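Local coordinates for protein glucose dehydrogenase (Serratia sp. FS14, PDB 7CDY) that belongs to the glucose/sorbosone dehydrogenase family of beta-propeller proteins and binds a calcium ion between a blade strand and the long loop that follows it, at residues K225-P230 with G253-L258. Residues are numbered along the deposited sequence; the frame is centred on the assembly and turned at random. Where two conformers were deposited one is given.
With CA (calcium ion), chain D.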
loop_
_atom_site.group_PDB
_atom_site.type_symbol
_atom_site.label_atom_id
_atom_site.label_comp_id
_atom_site.label_asym_id
_atom_site.label_seq_id
_atom_site.Cartn_x
_atom_site.Cartn_y
_atom_site.Cartn_z
ATOM N N LYS A 225 -0.817 18.004 -7.105
ATOM C CA LYS A 225 0.556 17.921 -7.660
ATOM C C LYS A 225 0.767 16.663 -8.520
ATOM O O LYS A 225 0.148 15.646 -8.322
ATOM C CB LYS A 225 1.578 17.971 -6.527
ATOM C CG LYS A 225 2.096 19.345 -6.156
ATOM C CD LYS A 225 1.087 20.309 -5.812
ATOM C CE LYS A 225 1.792 21.578 -5.342
ATOM N NZ LYS A 225 0.941 22.763 -5.522
ATOM N N ASN A 226 1.670 16.827 -9.449
ATOM C CA ASN A 226 2.078 15.823 -10.454
ATOM C C ASN A 226 3.405 15.203 -10.014
ATOM O O ASN A 226 4.360 15.907 -9.993
ATOM C CB ASN A 226 2.216 16.550 -11.791
ATOM C CG ASN A 226 2.383 15.612 -12.957
ATOM O OD1 ASN A 226 2.752 14.481 -12.788
ATOM N ND2 ASN A 226 2.164 16.112 -14.147
ATOM N N TYR A 227 3.450 13.889 -9.813
ATOM C CA TYR A 227 4.649 13.121 -9.366
ATOM C C TYR A 227 5.487 12.621 -10.565
ATOM O O TYR A 227 6.466 11.941 -10.438
ATOM C CB TYR A 227 4.329 12.218 -8.161
ATOM C CG TYR A 227 4.060 13.124 -6.993
ATOM C CD1 TYR A 227 2.829 13.726 -6.825
ATOM C CD2 TYR A 227 5.094 13.544 -6.197
ATOM C CE1 TYR A 227 2.633 14.700 -5.870
ATOM C CE2 TYR A 227 4.906 14.501 -5.227
ATOM C CZ TYR A 227 3.680 15.098 -5.081
ATOM O OH TYR A 227 3.549 16.086 -4.175
ATOM N N GLY A 228 5.013 13.009 -11.739
ATOM C CA GLY A 228 5.758 12.951 -13.014
ATOM C C GLY A 228 5.706 11.701 -13.859
ATOM O O GLY A 228 6.076 11.792 -15.007
ATOM N N TRP A 229 5.264 10.583 -13.317
ATOM C CA TRP A 229 5.315 9.349 -14.143
ATOM C C TRP A 229 4.362 9.491 -15.324
ATOM O O TRP A 229 3.241 9.881 -15.105
ATOM C CB TRP A 229 4.945 8.123 -13.313
ATOM C CG TRP A 229 4.891 6.841 -14.100
ATOM C CD1 TRP A 229 3.767 6.189 -14.511
ATOM C CD2 TRP A 229 5.996 6.124 -14.668
ATOM N NE1 TRP A 229 4.091 5.081 -15.239
ATOM C CE2 TRP A 229 5.453 5.000 -15.330
ATOM C CE3 TRP A 229 7.384 6.252 -14.600
ATOM C CZ2 TRP A 229 6.246 4.051 -15.973
ATOM C CZ3 TRP A 229 8.177 5.319 -15.224
ATOM C CH2 TRP A 229 7.602 4.233 -15.892
ATOM N N PRO A 230 4.729 9.133 -16.571
ATOM C CA PRO A 230 6.017 8.614 -17.047
ATOM C C PRO A 230 6.903 9.660 -17.726
ATOM O O PRO A 230 7.883 9.281 -18.370
ATOM C CB PRO A 230 5.586 7.582 -18.091
ATOM C CG PRO A 230 4.399 8.236 -18.732
ATOM C CD PRO A 230 3.689 9.002 -17.614
ATOM N N GLY A 253 7.243 21.366 -13.565
ATOM C CA GLY A 253 5.843 21.077 -13.354
ATOM C C GLY A 253 5.575 19.733 -12.716
ATOM O O GLY A 253 4.409 19.405 -12.470
ATOM N N THR A 254 6.613 18.948 -12.432
ATOM C CA THR A 254 6.478 17.681 -11.734
ATOM C C THR A 254 7.325 17.721 -10.475
ATOM O O THR A 254 8.398 18.334 -10.448
ATOM C CB THR A 254 6.846 16.472 -12.622
ATOM O OG1 THR A 254 8.268 16.340 -12.750
ATOM C CG2 THR A 254 6.195 16.579 -14.000
ATOM N N GLU A 255 6.836 17.061 -9.429
ATOM C CA GLU A 255 7.471 17.093 -8.120
ATOM C C GLU A 255 8.499 15.978 -8.001
ATOM O O GLU A 255 8.255 14.835 -8.408
ATOM C CB GLU A 255 6.424 16.903 -7.023
ATOM C CG GLU A 255 5.410 18.023 -6.917
ATOM C CD GLU A 255 6.003 19.295 -6.343
ATOM O OE1 GLU A 255 6.349 19.313 -5.143
ATOM O OE2 GLU A 255 6.139 20.274 -7.106
ATOM N N GLN A 256 9.632 16.304 -7.406
ATOM C CA GLN A 256 10.664 15.308 -7.187
ATOM C C GLN A 256 10.295 14.397 -6.019
ATOM O O GLN A 256 9.576 14.798 -5.099
ATOM C CB GLN A 256 11.992 15.996 -6.884
ATOM C CG GLN A 256 12.690 16.509 -8.122
ATOM C CD GLN A 256 13.248 15.378 -8.941
ATOM O OE1 GLN A 256 14.153 14.679 -8.493
ATOM N NE2 GLN A 256 12.710 15.183 -10.147
ATOM N N PRO A 257 10.777 13.160 -6.032
ATOM C CA PRO A 257 10.638 12.321 -4.838
ATOM C C PRO A 257 11.431 12.896 -3.677
ATOM O O PRO A 257 12.384 13.661 -3.855
ATOM C CB PRO A 257 11.191 10.961 -5.283
ATOM C CG PRO A 257 12.031 11.247 -6.460
ATOM C CD PRO A 257 11.470 12.471 -7.132
ATOM N N LEU A 258 10.987 12.565 -2.472
ATOM C CA LEU A 258 11.762 12.866 -1.280
ATOM C C LEU A 258 13.061 12.075 -1.278
ATOM O O LEU A 258 14.120 12.581 -0.880
ATOM C CB LEU A 258 10.913 12.520 -0.056
ATOM C CG LEU A 258 11.606 12.644 1.292
ATOM C CD1 LEU A 258 11.980 14.096 1.494
ATOM C CD2 LEU A 258 10.688 12.152 2.393
HETATM CA CA CA D . 7.969 10.388 -9.622
HETATM O O HOH W 1 2.944 19.460 -9.878
HETATM O O HOH W 2 2.305 19.249 -14.197
HETATM O O HOH W 3 5.783 17.400 -3.504
HETATM O O HOH W 4 8.122 11.942 -7.723
HETATM O O HOH W 5 8.088 9.173 -11.695
HETATM O O HOH W 6 5.827 9.284 -9.431
HETATM O O HOH W 7 9.560 11.776 -10.690
#
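The calcium site of this beta-propeller lies where residues 225-230 and 253-258 meet, both in the long excursion between strands 216-219 and 259-261 of one four-stranded blade. Tyr227 O binds the calcium ion at 2.3 Å, alongside Glu217. The segment 253-258 joins the site through its backbone: a calcium-bound water donates to Glu255 O. One direct hydrogen bond links the two segments, from Glu255 N to Asn226 O (2.8 Å, N-H...O 166°), and Thr254 CA adds a C-H...O contact to the same oxygen, which thus has two partners. Two waters each donate to Gly253 O and bridge it to Asn226, one accepting from Asn226 N and the other from Asn226 ND2. That amide also bonds to Gln151. In Asn226, chi1 (-170°) sets CG anti to the backbone N, and with chi2 at -20° OD1 meets Gly228 N at 2.9 Å in an Asx turn. Gly228 has a positive phi, which glycine tolerates readily, and its CA packs 3.7 Å from Thr254 CB. Beyond the backbone bond, Glu255 CB approaches the Tyr227 ring obliquely, 3.4 Å from CE2, and Glu255 CG lies 3.6 Å from Lys225 CG. Glu255 has two conformers; in the one described here, OE1 accepts a hydrogen bond from a water that also bonds Tyr227 OH, a hydroxyl further paired with Leu222 N, and OE2 stays 6.0 Å from Lys225 NZ, too far for direct ion pairing. The chemistry is consistent with Tyr227 O being positioned by backbone and water bonds of its neighbours, including Tyr188, with the calcium charge probably polarising the Tyr227 carbonyl and the water that reaches Glu255 O.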